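Glutathione S-transferase, N-terminal domain protein (Pseudomonas putida, PDB 4NAX) probably acts as a glutathione transferase of the Ure2p-like group, and binds one oxidized glutathione disulfide per subunit. Local coordinates at residues A[161-172]-A[202-213]. Residues are numbered along the deposited sequence; the frame is centred on the assembly and turned at random. Where two conformers were deposited one is given.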
ATOM      1  N   LEU A 161       1.483  16.045   0.986  1.00 14.19           N
ATOM      2  CA  LEU A 161       2.575  16.732   1.670  1.00 14.03           C
ATOM      3  C   LEU A 161       2.095  17.520   2.885  1.00 14.48           C
ATOM      4  O   LEU A 161       2.770  17.558   3.905  1.00 14.76           O
ATOM      5  CB  LEU A 161       3.343  17.643   0.709  1.00 14.48           C
ATOM      6  CG  LEU A 161       4.262  16.892  -0.262  1.00 14.60           C
ATOM      7  CD1 LEU A 161       4.664  17.778  -1.431  1.00 17.66           C
ATOM      8  CD2 LEU A 161       5.505  16.340   0.431  1.00 16.40           C
ATOM      9  N   GLY A 162       0.924  18.140   2.765  1.00 15.06           N
ATOM     10  CA  GLY A 162       0.344  18.862   3.879  1.00 15.24           C
ATOM     11  C   GLY A 162      -0.003  17.951   5.039  1.00 14.19           C
ATOM     12  O   GLY A 162       0.207  18.298   6.201  1.00 15.55           O
ATOM     13  N   VAL A 163      -0.545  16.780   4.731  1.00 14.32           N
ATOM     14  CA  VAL A 163      -0.832  15.790   5.771  1.00 14.27           C
ATOM     15  C   VAL A 163       0.462  15.429   6.503  1.00 14.21           C
ATOM     16  O   VAL A 163       0.506  15.412   7.734  1.00 14.72           O
ATOM     17  CB  VAL A 163      -1.513  14.528   5.189  1.00 15.32           C
ATOM     18  CG1 VAL A 163      -1.658  13.467   6.244  1.00 15.43           C
ATOM     19  CG2 VAL A 163      -2.886  14.868   4.603  1.00 15.65           C
ATOM     20  N   LEU A 164       1.516  15.147   5.747  1.00 13.97           N
ATOM     21  CA  LEU A 164       2.799  14.853   6.353  1.00 14.09           C
ATOM     22  C   LEU A 164       3.314  16.000   7.203  1.00 14.73           C
ATOM     23  O   LEU A 164       3.815  15.799   8.316  1.00 15.79           O
ATOM     24  CB  LEU A 164       3.843  14.511   5.296  1.00 15.25           C
ATOM     25  CG  LEU A 164       3.717  13.192   4.567  1.00 16.66           C
ATOM     26  CD1 LEU A 164       4.839  13.094   3.548  1.00 17.98           C
ATOM     27  CD2 LEU A 164       3.788  12.005   5.518  1.00 17.37           C
ATOM     28  N   ASP A 165       3.213  17.209   6.659  1.00 14.75           N
ATOM     29  CA  ASP A 165       3.791  18.377   7.299  1.00 15.37           C
ATOM     30  C   ASP A 165       3.113  18.658   8.635  1.00 16.12           C
ATOM     31  O   ASP A 165       3.773  18.949   9.637  1.00 17.96           O
ATOM     32  CB  ASP A 165       3.674  19.582   6.372  1.00 16.31           C
ATOM     33  CG  ASP A 165       4.583  20.709   6.764  1.00 17.73           C
ATOM     34  OD1 ASP A 165       5.808  20.536   6.681  1.00 18.35           O
ATOM     35  OD2 ASP A 165       4.054  21.782   7.136  1.00 22.14           O
ATOM     36  N   ARG A 166       1.784  18.601   8.643  1.00 15.91           N
ATOM     37  CA  ARG A 166       1.038  18.844   9.865  1.00 16.41           C
ATOM     38  C   ARG A 166       1.344  17.760  10.885  1.00 16.69           C
ATOM     39  O   ARG A 166       1.449  18.025  12.090  1.00 18.90           O
ATOM     40  CB  ARG A 166      -0.460  18.954   9.601  1.00 18.97           C
ATOM     41  CG  ARG A 166      -0.812  20.211   8.803  1.00 21.04           C
ATOM     42  CD  ARG A 166      -2.318  20.418   8.672  1.00 25.03           C
ATOM     43  NE  ARG A 166      -2.957  19.318   7.950  1.00 22.38           N
ATOM     44  CZ  ARG A 166      -3.018  19.196   6.622  1.00 20.67           C
ATOM     45  NH1 ARG A 166      -3.615  18.141   6.079  1.00 23.31           N
ATOM     46  NH2 ARG A 166      -2.495  20.120   5.835  1.00 20.58           N
ATOM     47  N   HIS A 167       1.462  16.519  10.417  1.00 16.33           N
ATOM     48  CA  HIS A 167       1.748  15.425  11.328  1.00 16.04           C
ATOM     49  C   HIS A 167       3.125  15.579  11.993  1.00 16.10           C
ATOM     50  O   HIS A 167       3.306  15.257  13.166  1.00 17.79           O
ATOM     51  CB  HIS A 167       1.672  14.088  10.579  1.00 16.40           C
ATOM     52  CG  HIS A 167       2.029  12.927  11.438  1.00 15.64           C
ATOM     53  ND1 HIS A 167       1.214  12.488  12.452  1.00 17.09           N
ATOM     54  CD2 HIS A 167       3.147  12.172  11.494  1.00 16.90           C
ATOM     55  CE1 HIS A 167       1.808  11.487  13.078  1.00 16.13           C
ATOM     56  NE2 HIS A 167       2.980  11.277  12.513  1.00 17.05           N
ATOM     57  N   LEU A 168       4.102  16.027  11.217  1.00 16.22           N
ATOM     58  CA  LEU A 168       5.492  16.066  11.675  1.00 16.56           C
ATOM     59  C   LEU A 168       5.837  17.276  12.545  1.00 18.05           C
ATOM     60  O   LEU A 168       6.894  17.318  13.166  1.00 18.43           O
ATOM     61  CB  LEU A 168       6.439  15.986  10.472  1.00 16.05           C
ATOM     62  CG  LEU A 168       6.457  14.600   9.813  1.00 15.20           C
ATOM     63  CD1 LEU A 168       7.148  14.686   8.462  1.00 16.27           C
ATOM     64  CD2 LEU A 168       7.144  13.557  10.698  1.00 17.26           C
ATOM     65  N   LYS A 169       4.958  18.261  12.591  1.00 19.25           N
ATOM     66  CA  LYS A 169       5.184  19.388  13.480  1.00 22.60           C
ATOM     67  C   LYS A 169       5.378  18.909  14.915  1.00 21.84           C
ATOM     68  O   LYS A 169       4.563  18.174  15.442  1.00 22.19           O
ATOM     69  CB  LYS A 169       4.031  20.383  13.411  1.00 22.74           C
ATOM     70  CG  LYS A 169       4.325  21.621  14.239  1.00 33.54           C
ATOM     71  CD  LYS A 169       3.485  22.816  13.864  1.00 49.23           C
ATOM     72  CE  LYS A 169       3.936  24.027  14.661  1.00 88.91           C
ATOM     73  NZ  LYS A 169       5.290  24.507  14.260  1.00 97.51           N
ATOM     74  N   GLY A 170       6.491  19.305  15.529  1.00 23.39           N
ATOM     75  CA  GLY A 170       6.792  18.899  16.902  1.00 26.39           C
ATOM     76  C   GLY A 170       7.371  17.503  17.087  1.00 28.82           C
ATOM     77  O   GLY A 170       7.586  17.078  18.217  1.00 32.52           O
ATOM     78  N   ARG A 171       7.598  16.796  15.983  1.00 24.84           N
ATOM     79  CA  ARG A 171       8.027  15.388  15.993  1.00 25.17           C
ATOM     80  C   ARG A 171       9.320  15.207  15.219  1.00 19.44           C
ATOM     81  O   ARG A 171       9.599  15.958  14.286  1.00 20.81           O
ATOM     82  CB  ARG A 171       7.038  14.497  15.229  1.00 29.21           C
ATOM     83  CG  ARG A 171       5.605  14.509  15.653  1.00 41.91           C
ATOM     84  CD  ARG A 171       4.942  13.385  14.914  1.00 27.89           C
ATOM     85  NE  ARG A 171       5.397  12.134  15.487  1.00 24.06           N
ATOM     86  CZ  ARG A 171       4.657  11.381  16.290  1.00 31.98           C
ATOM     87  NH1 ARG A 171       3.419  11.755  16.608  1.00 40.00           N
ATOM     88  NH2 ARG A 171       5.159  10.262  16.795  1.00 38.02           N
ATOM     89  N   GLN A 172      10.050  14.151  15.552  1.00 19.13           N
ATOM     90  CA  GLN A 172      11.209  13.766  14.760  1.00 20.07           C
ATOM     91  C   GLN A 172      10.850  12.858  13.588  1.00 18.06           C
ATOM     92  O   GLN A 172      11.439  12.978  12.520  1.00 19.03           O
ATOM     93  CB  GLN A 172      12.252  13.066  15.642  1.00 22.03           C
ATOM     94  CG  GLN A 172      12.758  13.917  16.790  1.00 28.83           C
ATOM     95  CD  GLN A 172      13.239  15.289  16.349  1.00 37.32           C
ATOM     96  OE1 GLN A 172      12.810  16.318  16.880  1.00 75.70           O
ATOM     97  NE2 GLN A 172      14.140  15.310  15.390  1.00 35.17           N
ATOM     98  N   VAL A 202       5.170  21.519  -6.733  1.00 22.85           N
ATOM     99  CA  VAL A 202       4.401  21.186  -5.525  1.00 22.29           C
ATOM    100  C   VAL A 202       4.554  22.199  -4.396  1.00 21.25           C
ATOM    101  O   VAL A 202       4.036  21.980  -3.306  1.00 25.55           O
ATOM    102  CB  VAL A 202       4.713  19.767  -4.994  1.00 20.98           C
ATOM    103  CG1 VAL A 202       4.475  18.724  -6.086  1.00 22.49           C
ATOM    104  CG2 VAL A 202       6.119  19.678  -4.416  1.00 20.03           C
ATOM    105  N   GLY A 203       5.248  23.307  -4.649  1.00 25.93           N
ATOM    106  CA  GLY A 203       5.412  24.352  -3.642  1.00 29.84           C
ATOM    107  C   GLY A 203       6.094  23.809  -2.402  1.00 23.46           C
ATOM    108  O   GLY A 203       5.659  24.056  -1.280  1.00 25.43           O
ATOM    109  N   PHE A 204       7.182  23.073  -2.605  1.00 25.40           N
ATOM    110  CA  PHE A 204       7.818  22.298  -1.531  1.00 22.20           C
ATOM    111  C   PHE A 204       8.313  23.158  -0.383  1.00 23.44           C
ATOM    112  O   PHE A 204       8.321  22.728   0.772  1.00 22.83           O
ATOM    113  CB  PHE A 204       8.991  21.466  -2.077  1.00 23.10           C
ATOM    114  CG  PHE A 204       9.531  20.458  -1.093  1.00 21.40           C
ATOM    115  CD1 PHE A 204       8.713  19.449  -0.593  1.00 22.44           C
ATOM    116  CD2 PHE A 204      10.854  20.488  -0.693  1.00 23.17           C
ATOM    117  CE1 PHE A 204       9.200  18.524   0.300  1.00 22.27           C
ATOM    118  CE2 PHE A 204      11.345  19.551   0.191  1.00 25.00           C
ATOM    119  CZ  PHE A 204      10.517  18.570   0.696  1.00 23.39           C
ATOM    120  N   ASP A 205       8.731  24.381  -0.696  1.00 27.06           N
ATOM    121  CA  ASP A 205       9.287  25.240   0.331  1.00 27.16           C
ATOM    122  C   ASP A 205       8.266  25.615   1.407  1.00 26.15           C
ATOM    123  O   ASP A 205       8.658  26.089   2.478  1.00 32.01           O
ATOM    124  CB  ASP A 205       9.987  26.458  -0.279  1.00 32.89           C
ATOM    125  CG  ASP A 205      11.332  26.093  -0.864  1.00 62.54           C
ATOM    126  OD1 ASP A 205      12.167  25.519  -0.130  1.00 86.00           O
ATOM    127  OD2 ASP A 205      11.553  26.358  -2.061  1.00105.33           O
ATOM    128  N   GLN A 206       6.976  25.368   1.164  1.00 24.46           N
ATOM    129  CA  GLN A 206       5.991  25.630   2.208  1.00 30.32           C
ATOM    130  C   GLN A 206       5.914  24.532   3.285  1.00 24.34           C
ATOM    131  O   GLN A 206       5.320  24.750   4.340  1.00 32.26           O
ATOM    132  CB  GLN A 206       4.613  25.905   1.610  1.00 42.77           C
ATOM    133  CG  GLN A 206       3.823  24.692   1.181  1.00 36.66           C
ATOM    134  CD  GLN A 206       2.633  25.066   0.313  1.00 86.40           C
ATOM    135  OE1 GLN A 206       1.698  25.706   0.786  1.00103.80           O
ATOM    136  NE2 GLN A 206       2.659  24.663  -0.961  1.00 43.29           N
ATOM    137  N   PHE A 207       6.504  23.361   3.040  1.00 21.09           N
ATOM    138  CA  PHE A 207       6.400  22.232   3.967  1.00 19.66           C
ATOM    139  C   PHE A 207       7.668  22.115   4.792  1.00 19.51           C
ATOM    140  O   PHE A 207       8.544  21.288   4.525  1.00 20.60           O
ATOM    141  CB  PHE A 207       6.094  20.946   3.190  1.00 18.62           C
ATOM    142  CG  PHE A 207       4.879  21.068   2.295  1.00 18.62           C
ATOM    143  CD1 PHE A 207       3.594  21.161   2.842  1.00 20.27           C
ATOM    144  CD2 PHE A 207       5.013  21.114   0.915  1.00 19.74           C
ATOM    145  CE1 PHE A 207       2.492  21.310   2.024  1.00 21.42           C
ATOM    146  CE2 PHE A 207       3.910  21.243   0.095  1.00 20.57           C
ATOM    147  CZ  PHE A 207       2.648  21.338   0.651  1.00 20.44           C
ATOM    148  N   LYS A 208       7.777  22.997   5.781  1.00 20.70           N
ATOM    149  CA  LYS A 208       9.018  23.131   6.543  1.00 21.15           C
ATOM    150  C   LYS A 208       9.315  21.915   7.392  1.00 20.29           C
ATOM    151  O   LYS A 208      10.482  21.578   7.625  1.00 21.35           O
ATOM    152  CB  LYS A 208       8.978  24.369   7.439  1.00 26.56           C
ATOM    153  CG  LYS A 208       8.830  25.684   6.677  1.00 41.57           C
ATOM    154  CD  LYS A 208       9.963  25.896   5.678  1.00 61.36           C
ATOM    155  CE  LYS A 208      10.155  27.358   5.309  1.00106.47           C
ATOM    156  NZ  LYS A 208       8.983  27.899   4.570  1.00104.32           N
ATOM    157  N   GLU A 209       8.266  21.246   7.855  1.00 18.79           N
ATOM    158  CA  GLU A 209       8.466  20.062   8.690  1.00 18.79           C
ATOM    159  C   GLU A 209       8.925  18.880   7.834  1.00 17.14           C
ATOM    160  O   GLU A 209       9.830  18.139   8.214  1.00 18.19           O
ATOM    161  CB  GLU A 209       7.208  19.696   9.476  1.00 18.32           C
ATOM    162  CG  GLU A 209       6.571  20.856  10.242  1.00 19.59           C
ATOM    163  CD  GLU A 209       7.507  21.491  11.253  1.00 22.93           C
ATOM    164  OE1 GLU A 209       7.412  22.716  11.463  1.00 28.88           O
ATOM    165  OE2 GLU A 209       8.337  20.773  11.833  1.00 23.22           O
ATOM    166  N   VAL A 210       8.307  18.706   6.675  1.00 16.76           N
ATOM    167  CA  VAL A 210       8.753  17.675   5.741  1.00 16.76           C
ATOM    168  C   VAL A 210      10.211  17.919   5.334  1.00 16.99           C
ATOM    169  O   VAL A 210      11.010  16.989   5.282  1.00 18.23           O
ATOM    170  CB  VAL A 210       7.862  17.619   4.497  1.00 16.58           C
ATOM    171  CG1 VAL A 210       8.357  16.556   3.533  1.00 18.30           C
ATOM    172  CG2 VAL A 210       6.414  17.322   4.877  1.00 16.59           C
ATOM    173  N   GLN A 211      10.568  19.181   5.063  1.00 17.91           N
ATOM    174  CA  GLN A 211      11.949  19.517   4.709  0.50 19.76           C
ATOM    175  C   GLN A 211      12.919  19.137   5.822  1.00 18.17           C
ATOM    176  O   GLN A 211      13.976  18.563   5.571  1.00 19.36           O
ATOM    177  CB  GLN A 211      12.092  21.012   4.448  0.50 21.16           C
ATOM    178  CG  GLN A 211      11.459  21.499   3.162  0.50 22.63           C
ATOM    179  CD  GLN A 211      11.458  23.011   3.074  0.50 32.51           C
ATOM    180  OE1 GLN A 211      10.475  23.618   2.653  0.50 30.11           O
ATOM    181  NE2 GLN A 211      12.555  23.627   3.501  0.50 41.65           N
ATOM    182  N   ARG A 212      12.555  19.474   7.056  1.00 18.35           N
ATOM    183  CA  ARG A 212      13.393  19.181   8.206  1.00 18.73           C
ATOM    184  C   ARG A 212      13.636  17.684   8.365  1.00 18.87           C
ATOM    185  O   ARG A 212      14.773  17.242   8.557  1.00 19.79           O
ATOM    186  CB  ARG A 212      12.762  19.750   9.473  1.00 20.81           C
ATOM    187  CG  ARG A 212      13.408  19.306  10.773  1.00 22.44           C
ATOM    188  CD  ARG A 212      12.761  19.997  11.967  1.00 23.47           C
ATOM    189  NE  ARG A 212      11.332  19.671  12.048  1.00 21.50           N
ATOM    190  CZ  ARG A 212      10.839  18.549  12.565  1.00 20.95           C
ATOM    191  NH1 ARG A 212      11.635  17.630  13.090  1.00 22.66           N
ATOM    192  NH2 ARG A 212       9.535  18.332  12.544  1.00 21.61           N
ATOM    193  N   VAL A 213      12.565  16.903   8.311  1.00 18.35           N
ATOM    194  CA  VAL A 213      12.684  15.463   8.538  1.00 17.99           C
ATOM    195  C   VAL A 213      13.376  14.774   7.342  1.00 16.13           C
ATOM    196  O   VAL A 213      14.203  13.875   7.534  1.00 17.35           O
ATOM    197  CB  VAL A 213      11.323  14.849   8.899  1.00 16.89           C
ATOM    198  CG1 VAL A 213      11.450  13.348   9.075  1.00 17.68           C
ATOM    199  CG2 VAL A 213      10.814  15.485  10.186  1.00 18.22           C
TER
HETATM  200  O   HOH W   1       5.537  24.035   7.510  1.00 26.35           O
HETATM  201  O   HOH W   2       8.506  21.090  14.560  1.00 28.41           O
HETATM  202  O   HOH W   3      14.480  17.555  13.803  1.00 28.60           O
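Two helices of the all-helical C-terminal domain of the glutathione transferase fold meet here, and Asp165 of helix 148-168 lies against the first turn of helix 208-219. The short segments cross at 76°, with axes 7.9 Å apart. Asp165 OD1 accepts a hydrogen bond from Val210 N at 3.1 Å, nearly along its own C-O axis, and a weak one from Glu209 N. Its CG stands anti to the backbone N (chi1 -163°), which swings the carboxylate onto these amides. Set at the N-terminus of helix 208-219, the Asp165 carboxylate is probably stabilised by the helix dipole. OD2 accepts a hydrogen bond from a water, which in turn accepts one from Lys208 N.

Beside this, Leu161 CB sits over the centre of one face of the Phe207 ring, 3.7 Å from the centroid, a CH-pi contact. Gln206 CG lies over the opposite face. Val210 CG2 packs on Leu164 CB at 3.8 Å. Leu164 continues the packing to Ile185 of helix 180-193.

At the other end, Arg212 donates to the carbonyl of Arg171, the last residue of the type II turn 168-171. Arg171 O lies in the guanidinium plane, and Arg212 NH1 and NH2 each reach it at 2.9 Å. Arg212 also forms a salt bridge with Glu209. With alanine in place of Arg212, the Arg171 carbonyl would probably lose both of these donors and Glu209 this salt-bridge partner. The Glu209 grip is side-on: Arg212 NE and NH2 both bond Glu209 OE2, NH2 at 2.8 Å.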